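Local coordinates for protein GCN5-related N-acetyltransferase:Aminotransferase, class-II (Rhodopseudomonas palustris, PDB 2FIW) that binds acetyl coenzyme A and, as a GCN5-related N-acetyltransferase, probably transfers its acetyl group to an amine of an acceptor substrate, at residues Gly75-Lys80 / Thr101-Ala106; Pro82-Met87 / Ile118-Ala123; Tyr136-Arg141 / Thr154-Ser159. All coordinates share one frame; numbering follows the deposited sequence.

Overall arrangement
All three contacts build on one mixed sheet of the GNAT fold. Interaction 1 is wholly buried: helix 99-112 lies on strand 72-80 through apolar side chains, while its first turn holds the cofactor's pyrophosphate. Interaction 2, partly buried, joins the parallel strands on either side of that helix in the chain, and their diverging ends take the acetyl end of the same ligand; its strand 84-90 neighbours strand 72-80 in the sheet. Interaction 3 lies at the surface, about 9 Å from interaction 2 between centres, where a hairpin held chiefly by backbone hydrogen bonds forms the sheet margin. Y136 links it inward, resting against I85, L119 and I104.

Interaction 1: residues Gly75-Lys80 / Thr101-Ala106; sequences GFASLK and TTLIDA. With ACO (acetyl coenzyme *a), chain C.
Oxygen O2A of the acetyl coenzyme A pyrophosphate is gripped twice by T101, near the start of helix 99-112 of the GNAT fold. The hydroxyl OG1 of T101 donates to O2A over 2.7 Å, and the backbone N of T101 donates to the same oxygen over 2.9 Å with an N-H...O angle of 149°. Both donors can reach one acceptor because OG1 stands beside the backbone N, anti to the carbonyl carbon (chi1 -63°). R134 holds T101 OG1 through NH2 and the cofactor itself through NH1, and G100 N binds the cofactor as well. A pyrophosphate seated at a helix N-terminus is the cofactor-binding signature of this fold, and the positive end of the helix dipole would be expected to favour the phosphate charge.

Two residues further on, L103 turns this helix onto strand 72-80. The axes of 75-80 and 101-106 approach to 8.3 Å, 22° from parallel. Both methyls of L103 rest on the strand backbone from the same side: CD1 of L103 lies 3.6 Å from the carbonyl carbon of F76, while CD2 of L103 comes within 4.0 Å of A77 N. The strand offers a low surface here, since G75 has no side chain and A77 presents a single methyl toward the helix. That methyl, A77 CB, meets L103 CB at 4.0 Å. The ring of F76 and the hydroxyl of S78 are on the other side of the sheet, where S78 OG bonds to T64 OG1 and Q62 OE1. L103 also touches L88, A67 and L10. Alongside, the tip of I104 swings in, its CD1 lying 4.2 Å from A77 CB.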
loop_
_atom_site.group_PDB
_atom_site.type_symbol
_atom_site.label_atom_id
_atom_site.label_comp_id
_atom_site.label_asym_id
_atom_site.label_seq_id
_atom_site.Cartn_x
_atom_site.Cartn_y
_atom_site.Cartn_z
ATOM N N GLY A 75 1.958 3.098 8.986
ATOM C CA GLY A 75 1.517 2.474 7.743
ATOM C C GLY A 75 0.225 3.078 7.230
ATOM O O GLY A 75 -0.529 3.686 7.995
ATOM N N PHE A 76 -0.027 2.934 5.930
ATOM C CA PHE A 76 -1.295 3.365 5.349
ATOM C C PHE A 76 -1.661 2.538 4.102
ATOM O O PHE A 76 -0.798 1.888 3.467
ATOM C CB PHE A 76 -1.302 4.884 5.043
ATOM C CG PHE A 76 -0.537 5.248 3.800
ATOM C CD1 PHE A 76 0.862 5.352 3.830
ATOM C CD2 PHE A 76 -1.204 5.438 2.585
ATOM C CE1 PHE A 76 1.569 5.669 2.673
ATOM C CE2 PHE A 76 -0.507 5.761 1.427
ATOM C CZ PHE A 76 0.884 5.880 1.472
ATOM N N ALA A 77 -2.943 2.532 3.768
ATOM C CA ALA A 77 -3.388 1.870 2.552
ATOM C C ALA A 77 -4.572 2.629 1.969
ATOM O O ALA A 77 -5.250 3.374 2.674
ATOM C CB ALA A 77 -3.736 0.405 2.817
ATOM N N SER A 78 -4.806 2.433 0.675
ATOM C CA SER A 78 -5.761 3.237 -0.052
ATOM C C SER A 78 -6.551 2.419 -1.041
ATOM O O SER A 78 -5.998 1.726 -1.899
ATOM C CB SER A 78 -5.051 4.372 -0.766
ATOM O OG SER A 78 -5.901 5.494 -0.917
ATOM N N LEU A 79 -7.867 2.489 -0.896
ATOM C CA LEU A 79 -8.758 1.874 -1.855
ATOM C C LEU A 79 -9.203 2.923 -2.878
ATOM O O LEU A 79 -9.665 4.004 -2.504
ATOM C CB LEU A 79 -9.961 1.253 -1.133
ATOM C CG LEU A 79 -10.990 0.554 -2.024
ATOM C CD1 LEU A 79 -10.537 -0.865 -2.332
ATOM C CD2 LEU A 79 -12.324 0.560 -1.292
ATOM N N LYS A 80 -9.014 2.615 -4.159
ATOM C CA LYS A 80 -9.545 3.433 -5.242
ATOM C C LYS A 80 -10.802 2.764 -5.761
ATOM O O LYS A 80 -10.836 1.542 -5.942
ATOM C CB LYS A 80 -8.534 3.587 -6.383
ATOM C CG LYS A 80 -9.066 4.390 -7.572
ATOM C CD LYS A 80 -7.960 4.810 -8.526
ATOM C CE LYS A 80 -8.559 5.395 -9.802
ATOM N NZ LYS A 80 -7.877 6.671 -10.228
ATOM N N THR A 101 -1.330 -6.568 6.924
ATOM C CA THR A 101 -2.506 -7.453 6.996
ATOM C C THR A 101 -3.755 -6.772 7.574
ATOM O O THR A 101 -4.838 -6.876 7.020
ATOM C CB THR A 101 -2.176 -8.747 7.808
ATOM O OG1 THR A 101 -1.147 -9.471 7.127
ATOM C CG2 THR A 101 -3.392 -9.643 7.992
ATOM N N THR A 102 -3.588 -6.076 8.685
ATOM C CA THR A 102 -4.655 -5.295 9.297
ATOM C C THR A 102 -5.215 -4.268 8.306
ATOM O O THR A 102 -6.419 -4.167 8.138
ATOM C CB THR A 102 -4.134 -4.602 10.598
ATOM O OG1 THR A 102 -3.679 -5.610 11.512
ATOM C CG2 THR A 102 -5.219 -3.785 11.275
ATOM N N LEU A 103 -4.329 -3.540 7.633
ATOM C CA LEU A 103 -4.734 -2.535 6.667
ATOM C C LEU A 103 -5.530 -3.135 5.522
ATOM O O LEU A 103 -6.595 -2.617 5.170
ATOM C CB LEU A 103 -3.518 -1.794 6.115
ATOM C CG LEU A 103 -2.921 -0.669 6.949
ATOM C CD1 LEU A 103 -1.580 -0.290 6.329
ATOM C CD2 LEU A 103 -3.906 0.556 7.071
ATOM N N ILE A 104 -5.021 -4.231 4.955
ATOM C CA ILE A 104 -5.661 -4.870 3.803
ATOM C C ILE A 104 -6.995 -5.533 4.151
ATOM O O ILE A 104 -7.935 -5.421 3.385
ATOM C CB ILE A 104 -4.700 -5.812 3.029
ATOM C CG1 ILE A 104 -3.533 -5.020 2.458
ATOM C CG2 ILE A 104 -5.409 -6.506 1.873
ATOM C CD1 ILE A 104 -3.932 -3.688 1.810
ATOM N N ASP A 105 -7.083 -6.192 5.304
ATOM C CA ASP A 105 -8.365 -6.677 5.815
ATOM C C ASP A 105 -9.422 -5.554 5.872
ATOM O O ASP A 105 -10.579 -5.755 5.493
ATOM C CB ASP A 105 -8.187 -7.266 7.217
ATOM C CG ASP A 105 -7.408 -8.595 7.231
ATOM O OD1 ASP A 105 -7.226 -9.239 6.160
ATOM O OD2 ASP A 105 -6.970 -8.989 8.337
ATOM N N ALA A 106 -9.023 -4.376 6.351
ATOM C CA ALA A 106 -9.939 -3.225 6.415
ATOM C C ALA A 106 -10.422 -2.792 5.040
ATOM O O ALA A 106 -11.606 -2.501 4.869
ATOM C CB ALA A 106 -9.319 -2.066 7.164
HETATM N N1A ACO C . 6.817 -13.369 13.033
HETATM C C2A ACO C . 7.101 -13.778 11.779
HETATM N N3A ACO C . 6.445 -13.280 10.714
HETATM C C4A ACO C . 5.464 -12.333 10.843
HETATM C C5A ACO C . 5.117 -11.860 12.098
HETATM C C6A ACO C . 5.857 -12.431 13.264
HETATM N N6A ACO C . 5.582 -12.030 14.530
HETATM N N7A ACO C . 4.132 -10.948 11.935
HETATM C C8A ACO C . 3.880 -10.855 10.606
HETATM N N9A ACO C . 4.685 -11.704 9.953
HETATM C C1B ACO C . 4.788 -11.952 8.489
HETATM C C2B ACO C . 3.503 -12.397 7.816
HETATM O O2B ACO C . 3.305 -13.804 7.965
HETATM C C3B ACO C . 3.770 -12.013 6.370
HETATM O O3B ACO C . 4.302 -13.111 5.627
HETATM P P3B ACO C . 4.140 -13.226 4.018
HETATM O O7A ACO C . 5.122 -12.243 3.391
HETATM O O8A ACO C . 2.700 -12.850 3.754
HETATM O O9A ACO C . 4.468 -14.682 3.764
HETATM C C4B ACO C . 4.796 -10.873 6.428
HETATM O O4B ACO C . 5.250 -10.793 7.781
HETATM C C5B ACO C . 4.205 -9.521 6.028
HETATM O O5B ACO C . 2.963 -9.355 6.727
HETATM P P1A ACO C . 2.567 -8.007 7.508
HETATM O O1A ACO C . 3.450 -7.848 8.729
HETATM O O2A ACO C . 1.062 -8.072 7.645
HETATM O O3A ACO C . 2.932 -6.898 6.391
HETATM P P2A ACO C . 3.896 -5.656 6.645
HETATM O O4A ACO C . 5.302 -6.178 6.763
HETATM O O5A ACO C . 3.305 -4.843 7.761
HETATM O O6A ACO C . 3.760 -4.801 5.277
HETATM C CBP ACO C . 4.159 -4.416 2.850
HETATM C CCP ACO C . 3.681 -5.367 3.961
HETATM C CDP ACO C . 4.174 -5.202 1.544
HETATM C CEP ACO C . 3.213 -3.230 2.742
HETATM C CAP ACO C . 5.565 -3.850 3.161
HETATM O OAP ACO C . 6.579 -4.867 3.083
HETATM C C9P ACO C . 6.014 -2.606 2.400
HETATM O O9P ACO C . 5.728 -1.396 2.868
HETATM N N8P ACO C . 6.689 -2.729 1.332
HETATM C C7P ACO C . 7.273 -1.699 0.461
HETATM C C6P ACO C . 6.244 -0.888 -0.329
HETATM C C5P ACO C . 5.469 -1.817 -1.214
HETATM O O5P ACO C . 6.032 -2.697 -1.853
HETATM N N4P ACO C . 4.159 -1.631 -1.241
HETATM C C3P ACO C . 3.212 -2.425 -1.998
HETATM C C2P ACO C . 3.148 -1.841 -3.399
HETATM S S1P ACO C . 1.660 -2.491 -4.060
HETATM C C ACO C . 0.582 -1.221 -4.004
HETATM O O ACO C . 0.754 -0.295 -3.218
HETATM C CH3 ACO C . -0.449 -1.233 -4.833
#

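Interaction 2: residues Pro82-Met87 / Ile118-Ala123; sequences PDHIDM and ILTVDA. With ACO (acetyl coenzyme *a), chain C.
A beta-alpha-beta unit pairs the parallel strands 84-90 and 118-123, and their divergence makes the V-shaped opening that receives acetyl coenzyme A in the GNAT fold. Before they part, T120 is bonded through both its N and its O: T120 N donates to D83 O at 2.7 Å, and I85 N donates to T120 O at 2.8 Å. Both donors approach nearly along the C=O axis, with C=O...N angles of 176° and 170°. One step further on, water takes over from direct bonding. It donates to I85 O and accepts from D122 N, bridging strands whose axes stand 32° apart.

The side chains divide between the two faces of the sheet. On one, T120 and H84 lie side by side and point the same way. T120 CG2 sits over the imidazole face, toward its rim, in a CH-pi contact 3.8 Å from the centroid of the H84 ring; with OG1 anti to the backbone N, CG2 falls between the backbone N and the carbonyl carbon, and that puts it over the ring. On the other face, I85 crosses L119 at about a right angle, with I85 CG1 3.8 Å from L119 CD1, and also touches V121. Y136, and I104 from helix 99-112, pack against this group.

A classic beta bulge, D86 and M87 both facing S78, distorts strand 84-90 beside the acetyl group. The acetyl methyl CH3 lies 3.4 Å from D86 O, and from the opposing strand V121 CG2 approaches that CH3 to 3.6 Å.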
loop_
_atom_site.group_PDB
_atom_site.type_symbol
_atom_site.label_atom_id
_atom_site.label_comp_id
_atom_site.label_asym_id
_atom_site.label_seq_id
_atom_site.Cartn_x
_atom_site.Cartn_y
_atom_site.Cartn_z
ATOM N N PRO A 82 -14.459 1.090 -6.385
ATOM C CA PRO A 82 -15.037 -0.043 -5.660
ATOM C C PRO A 82 -14.020 -1.142 -5.265
ATOM O O PRO A 82 -14.109 -1.695 -4.159
ATOM C CB PRO A 82 -16.094 -0.584 -6.641
ATOM C CG PRO A 82 -15.573 -0.215 -7.994
ATOM C CD PRO A 82 -14.853 1.104 -7.808
ATOM N N ASP A 83 -13.055 -1.429 -6.141
ATOM C CA ASP A 83 -12.280 -2.667 -6.014
ATOM C C ASP A 83 -10.765 -2.611 -6.245
ATOM O O ASP A 83 -10.141 -3.652 -6.416
ATOM C CB ASP A 83 -12.890 -3.736 -6.922
ATOM C CG ASP A 83 -13.007 -3.282 -8.368
ATOM O OD1 ASP A 83 -12.391 -2.250 -8.755
ATOM O OD2 ASP A 83 -13.732 -3.973 -9.123
ATOM N N HIS A 84 -10.175 -1.422 -6.249
ATOM C CA HIS A 84 -8.724 -1.310 -6.415
ATOM C C HIS A 84 -7.961 -1.010 -5.136
ATOM O O HIS A 84 -8.170 0.030 -4.511
ATOM C CB HIS A 84 -8.361 -0.260 -7.455
ATOM C CG HIS A 84 -8.742 -0.637 -8.843
ATOM N ND1 HIS A 84 -10.011 -0.446 -9.340
ATOM C CD2 HIS A 84 -8.024 -1.202 -9.842
ATOM C CE1 HIS A 84 -10.059 -0.874 -10.589
ATOM N NE2 HIS A 84 -8.866 -1.339 -10.918
ATOM N N ILE A 85 -7.048 -1.904 -4.778
ATOM C CA ILE A 85 -6.058 -1.593 -3.760
ATOM C C ILE A 85 -4.999 -0.742 -4.426
ATOM O O ILE A 85 -4.131 -1.254 -5.124
ATOM C CB ILE A 85 -5.433 -2.851 -3.127
ATOM C CG1 ILE A 85 -6.515 -3.662 -2.397
ATOM C CG2 ILE A 85 -4.261 -2.471 -2.200
ATOM C CD1 ILE A 85 -5.966 -4.724 -1.496
ATOM N N ASP A 86 -5.091 0.565 -4.207
ATOM C CA ASP A 86 -4.236 1.529 -4.876
ATOM C C ASP A 86 -2.867 1.678 -4.209
ATOM O O ASP A 86 -1.867 1.879 -4.889
ATOM C CB ASP A 86 -4.939 2.885 -4.949
ATOM C CG ASP A 86 -4.248 3.853 -5.896
ATOM O OD1 ASP A 86 -3.998 3.478 -7.060
ATOM O OD2 ASP A 86 -3.958 4.993 -5.481
HETATM N N MSE A 87 -2.833 1.576 -2.883
HETATM C CA MSE A 87 -1.635 1.835 -2.096
HETATM C C MSE A 87 -1.608 1.014 -0.822
HETATM O O MSE A 87 -2.648 0.812 -0.180
HETATM C CB MSE A 87 -1.539 3.321 -1.750
HETATM C CG MSE A 87 -1.463 4.211 -2.974
HETATM SE SE MSE A 87 -1.128 6.041 -2.556
HETATM C CE MSE A 87 -2.742 6.437 -1.799
ATOM N N ILE A 118 -14.650 -8.790 -6.662
ATOM C CA ILE A 118 -13.267 -9.080 -7.049
ATOM C C ILE A 118 -12.399 -7.856 -6.748
ATOM O O ILE A 118 -12.443 -6.860 -7.484
ATOM C CB ILE A 118 -13.157 -9.504 -8.564
ATOM C CG1 ILE A 118 -14.037 -10.733 -8.860
ATOM C CG2 ILE A 118 -11.690 -9.772 -8.964
ATOM C CD1 ILE A 118 -14.582 -10.810 -10.291
ATOM N N LEU A 119 -11.648 -7.928 -5.645
ATOM C CA LEU A 119 -10.623 -6.936 -5.322
ATOM C C LEU A 119 -9.405 -7.106 -6.229
ATOM O O LEU A 119 -9.016 -8.228 -6.578
ATOM C CB LEU A 119 -10.182 -7.036 -3.853
ATOM C CG LEU A 119 -10.634 -5.960 -2.847
ATOM C CD1 LEU A 119 -9.584 -5.769 -1.773
ATOM C CD2 LEU A 119 -10.868 -4.603 -3.483
ATOM N N THR A 120 -8.793 -5.993 -6.608
ATOM C CA THR A 120 -7.638 -6.059 -7.494
ATOM C C THR A 120 -6.518 -5.126 -7.026
ATOM O O THR A 120 -6.780 -4.082 -6.437
ATOM C CB THR A 120 -8.041 -5.866 -8.984
ATOM O OG1 THR A 120 -6.876 -5.873 -9.811
ATOM C CG2 THR A 120 -8.798 -4.564 -9.194
ATOM N N VAL A 121 -5.275 -5.546 -7.261
ATOM C CA VAL A 121 -4.077 -4.794 -6.900
ATOM C C VAL A 121 -3.037 -4.999 -7.998
ATOM O O VAL A 121 -2.941 -6.079 -8.551
ATOM C CB VAL A 121 -3.517 -5.196 -5.483
ATOM C CG1 VAL A 121 -3.063 -6.668 -5.418
ATOM C CG2 VAL A 121 -2.387 -4.280 -5.050
ATOM N N ASP A 122 -2.302 -3.940 -8.337
ATOM C CA ASP A 122 -1.101 -4.046 -9.158
ATOM C C ASP A 122 0.092 -4.096 -8.204
ATOM O O ASP A 122 0.647 -3.055 -7.829
ATOM C CB ASP A 122 -0.981 -2.841 -10.102
ATOM C CG ASP A 122 -1.992 -2.877 -11.242
ATOM O OD1 ASP A 122 -2.424 -3.977 -11.643
ATOM O OD2 ASP A 122 -2.352 -1.791 -11.748
ATOM N N ALA A 123 0.473 -5.314 -7.814
ATOM C CA ALA A 123 1.419 -5.516 -6.721
ATOM C C ALA A 123 2.843 -5.343 -7.193
ATOM O O ALA A 123 3.213 -5.890 -8.224
ATOM C CB ALA A 123 1.235 -6.908 -6.110
HETATM N N1A ACO C . 6.817 -13.369 13.033
HETATM C C2A ACO C . 7.101 -13.778 11.779
HETATM N N3A ACO C . 6.445 -13.280 10.714
HETATM C C4A ACO C . 5.464 -12.333 10.843
HETATM C C5A ACO C . 5.117 -11.860 12.098
HETATM C C6A ACO C . 5.857 -12.431 13.264
HETATM N N6A ACO C . 5.582 -12.030 14.530
HETATM N N7A ACO C . 4.132 -10.948 11.935
HETATM C C8A ACO C . 3.880 -10.855 10.606
HETATM N N9A ACO C . 4.685 -11.704 9.953
HETATM C C1B ACO C . 4.788 -11.952 8.489
HETATM C C2B ACO C . 3.503 -12.397 7.816
HETATM O O2B ACO C . 3.305 -13.804 7.965
HETATM C C3B ACO C . 3.770 -12.013 6.370
HETATM O O3B ACO C . 4.302 -13.111 5.627
HETATM P P3B ACO C . 4.140 -13.226 4.018
HETATM O O7A ACO C . 5.122 -12.243 3.391
HETATM O O8A ACO C . 2.700 -12.850 3.754
HETATM O O9A ACO C . 4.468 -14.682 3.764
HETATM C C4B ACO C . 4.796 -10.873 6.428
HETATM O O4B ACO C . 5.250 -10.793 7.781
HETATM C C5B ACO C . 4.205 -9.521 6.028
HETATM O O5B ACO C . 2.963 -9.355 6.727
HETATM P P1A ACO C . 2.567 -8.007 7.508
HETATM O O1A ACO C . 3.450 -7.848 8.729
HETATM O O2A ACO C . 1.062 -8.072 7.645
HETATM O O3A ACO C . 2.932 -6.898 6.391
HETATM P P2A ACO C . 3.896 -5.656 6.645
HETATM O O4A ACO C . 5.302 -6.178 6.763
HETATM O O5A ACO C . 3.305 -4.843 7.761
HETATM O O6A ACO C . 3.760 -4.801 5.277
HETATM C CBP ACO C . 4.159 -4.416 2.850
HETATM C CCP ACO C . 3.681 -5.367 3.961
HETATM C CDP ACO C . 4.174 -5.202 1.544
HETATM C CEP ACO C . 3.213 -3.230 2.742
HETATM C CAP ACO C . 5.565 -3.850 3.161
HETATM O OAP ACO C . 6.579 -4.867 3.083
HETATM C C9P ACO C . 6.014 -2.606 2.400
HETATM O O9P ACO C . 5.728 -1.396 2.868
HETATM N N8P ACO C . 6.689 -2.729 1.332
HETATM C C7P ACO C . 7.273 -1.699 0.461
HETATM C C6P ACO C . 6.244 -0.888 -0.329
HETATM C C5P ACO C . 5.469 -1.817 -1.214
HETATM O O5P ACO C . 6.032 -2.697 -1.853
HETATM N N4P ACO C . 4.159 -1.631 -1.241
HETATM C C3P ACO C . 3.212 -2.425 -1.998
HETATM C C2P ACO C . 3.148 -1.841 -3.399
HETATM S S1P ACO C . 1.660 -2.491 -4.060
HETATM C C ACO C . 0.582 -1.221 -4.004
HETATM O O ACO C . 0.754 -0.295 -3.218
HETATM C CH3 ACO C . -0.449 -1.233 -4.833
HETATM O O HOH W 1 -2.673 -1.160 -7.390
#

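Interaction 3: residues Tyr136-Arg141 / Thr154-Ser159; sequences YVAKQR and TTMTKS
K158 CB sits squarely over the ring of Y136 at the base of the antiparallel hairpin of strands 137-146 and 149-159, 3.6 Å from the ring centroid and only 6° off the ring normal. The lysine chain is extended beyond CG, and the two side chains cross at about a right angle, which brings K158 CD 3.6 Å from Y136 CE1, while M156 O lies in plane at the ring edge. E108 positions both polar ends: it pairs with K158 NZ in a salt bridge and is hydrogen-bonded to Y136 OH, and F131 packs edge-to-face with the tyrosine. An alanine in place of Y136 would probably open a gap beneath K158 and deprive E108 of its hydroxyl partner.

Next along the ladder, V137 and T157 exchange a pair of backbone hydrogen bonds. The register then slips by one at a classic beta bulge, where K139 and Q140 both face T155. K139 N donates nearly straight to T155 O (2.7 Å, 171°), Q140 N only weakly to the same oxygen, and T155 N returns a 2.7 Å bond to Q140 O.

At the far end, T154 OG1 lies at the edge of the R141 guanidinium, whose NH2 makes a salt bridge with D125. R141 NE reaches T154 OG1 in a weak 3.4 Å bond, and OG1 itself donates to a water 2.6 Å away.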
loop_
_atom_site.group_PDB
_atom_site.type_symbol
_atom_site.label_atom_id
_atom_site.label_comp_id
_atom_site.label_asym_id
_atom_site.label_seq_id
_atom_site.Cartn_x
_atom_site.Cartn_y
_atom_site.Cartn_z
ATOM N N TYR A 136 -4.722 -13.513 -3.098
ATOM C CA TYR A 136 -4.607 -12.815 -4.386
ATOM C C TYR A 136 -3.868 -13.680 -5.401
ATOM O O TYR A 136 -2.811 -14.259 -5.094
ATOM C CB TYR A 136 -3.908 -11.462 -4.226
ATOM C CG TYR A 136 -4.750 -10.458 -3.481
ATOM C CD1 TYR A 136 -4.917 -10.553 -2.092
ATOM C CD2 TYR A 136 -5.382 -9.414 -4.158
ATOM C CE1 TYR A 136 -5.701 -9.638 -1.408
ATOM C CE2 TYR A 136 -6.158 -8.495 -3.484
ATOM C CZ TYR A 136 -6.313 -8.613 -2.114
ATOM O OH TYR A 136 -7.088 -7.717 -1.439
ATOM N N VAL A 137 -4.426 -13.757 -6.608
ATOM C CA VAL A 137 -3.883 -14.622 -7.640
ATOM C C VAL A 137 -3.374 -13.798 -8.808
ATOM O O VAL A 137 -4.113 -12.987 -9.364
ATOM C CB VAL A 137 -4.936 -15.655 -8.115
ATOM C CG1 VAL A 137 -4.447 -16.418 -9.350
ATOM C CG2 VAL A 137 -5.301 -16.615 -6.972
ATOM N N ALA A 138 -2.114 -14.032 -9.179
ATOM C CA ALA A 138 -1.454 -13.311 -10.269
ATOM C C ALA A 138 -2.164 -13.523 -11.596
ATOM O O ALA A 138 -2.361 -14.653 -12.033
ATOM C CB ALA A 138 -0.011 -13.734 -10.378
ATOM N N LYS A 139 -2.552 -12.428 -12.232
ATOM C CA LYS A 139 -3.261 -12.503 -13.493
ATOM C C LYS A 139 -2.452 -11.972 -14.665
ATOM O O LYS A 139 -2.526 -12.523 -15.763
ATOM C CB LYS A 139 -4.620 -11.790 -13.404
ATOM C CG LYS A 139 -5.636 -12.490 -12.470
ATOM C CD LYS A 139 -5.578 -14.033 -12.587
ATOM C CE LYS A 139 -6.756 -14.708 -11.925
ATOM N NZ LYS A 139 -7.978 -14.592 -12.782
ATOM N N GLN A 140 -1.673 -10.915 -14.432
ATOM C CA GLN A 140 -1.021 -10.192 -15.526
ATOM C C GLN A 140 0.218 -9.449 -15.037
ATOM O O GLN A 140 0.141 -8.635 -14.117
ATOM C CB GLN A 140 -2.030 -9.226 -16.182
ATOM C CG GLN A 140 -1.569 -8.536 -17.455
ATOM C CD GLN A 140 -0.979 -9.504 -18.473
ATOM O OE1 GLN A 140 0.237 -9.563 -18.651
ATOM N NE2 GLN A 140 -1.841 -10.280 -19.135
ATOM N N ARG A 141 1.360 -9.754 -15.641
ATOM C CA ARG A 141 2.591 -9.031 -15.397
ATOM C C ARG A 141 2.547 -7.751 -16.240
ATOM O O ARG A 141 2.195 -7.797 -17.415
ATOM C CB ARG A 141 3.791 -9.936 -15.735
ATOM C CG ARG A 141 5.186 -9.333 -15.581
ATOM C CD ARG A 141 6.054 -10.190 -14.632
ATOM N NE ARG A 141 5.977 -9.596 -13.307
ATOM C CZ ARG A 141 6.980 -9.082 -12.603
ATOM N NH1 ARG A 141 8.235 -9.134 -13.007
ATOM N NH2 ARG A 141 6.706 -8.539 -11.426
ATOM N N THR A 154 2.610 -6.832 -10.945
ATOM C CA THR A 154 1.696 -7.888 -11.330
ATOM C C THR A 154 0.300 -7.539 -10.834
ATOM O O THR A 154 0.101 -7.217 -9.647
ATOM C CB THR A 154 2.129 -9.251 -10.733
ATOM O OG1 THR A 154 3.538 -9.409 -10.882
ATOM C CG2 THR A 154 1.448 -10.413 -11.435
ATOM N N THR A 155 -0.656 -7.606 -11.753
ATOM C CA THR A 155 -2.070 -7.519 -11.418
ATOM C C THR A 155 -2.461 -8.843 -10.780
ATOM O O THR A 155 -2.183 -9.902 -11.318
ATOM C CB THR A 155 -2.928 -7.236 -12.669
ATOM O OG1 THR A 155 -2.428 -6.069 -13.324
ATOM C CG2 THR A 155 -4.389 -7.019 -12.294
HETATM N N MSE A 156 -3.060 -8.758 -9.600
HETATM C CA MSE A 156 -3.445 -9.920 -8.812
HETATM C C MSE A 156 -4.839 -9.636 -8.289
HETATM O O MSE A 156 -5.119 -8.523 -7.846
HETATM C CB MSE A 156 -2.490 -10.133 -7.630
HETATM C CG MSE A 156 -1.014 -10.069 -7.988
HETATM SE SE MSE A 156 0.122 -10.602 -6.548
HETATM C CE MSE A 156 1.751 -10.136 -7.292
ATOM N N THR A 157 -5.715 -10.632 -8.357
ATOM C CA THR A 157 -7.118 -10.441 -7.966
ATOM C C THR A 157 -7.538 -11.404 -6.864
ATOM O O THR A 157 -7.018 -12.514 -6.773
ATOM C CB THR A 157 -8.082 -10.584 -9.173
ATOM O OG1 THR A 157 -7.937 -11.891 -9.739
ATOM C CG2 THR A 157 -7.790 -9.535 -10.250
ATOM N N LYS A 158 -8.460 -10.955 -6.019
ATOM C CA LYS A 158 -9.045 -11.795 -4.981
ATOM C C LYS A 158 -10.571 -11.737 -5.019
ATOM O O LYS A 158 -11.160 -10.647 -5.031
ATOM C CB LYS A 158 -8.547 -11.375 -3.599
ATOM C CG LYS A 158 -8.963 -12.324 -2.469
ATOM C CD LYS A 158 -8.657 -11.730 -1.117
ATOM C CE LYS A 158 -9.024 -12.677 -0.000
ATOM N NZ LYS A 158 -8.511 -12.180 1.312
ATOM N N SER A 159 -11.199 -12.917 -5.041
ATOM C CA SER A 159 -12.660 -13.041 -4.900
ATOM C C SER A 159 -13.047 -12.784 -3.442
ATOM O O SER A 159 -12.406 -13.319 -2.520
ATOM C CB SER A 159 -13.136 -14.431 -5.335
ATOM O OG SER A 159 -14.485 -14.391 -5.805
HETATM O O HOH W 2 4.805 -8.115 -8.958
#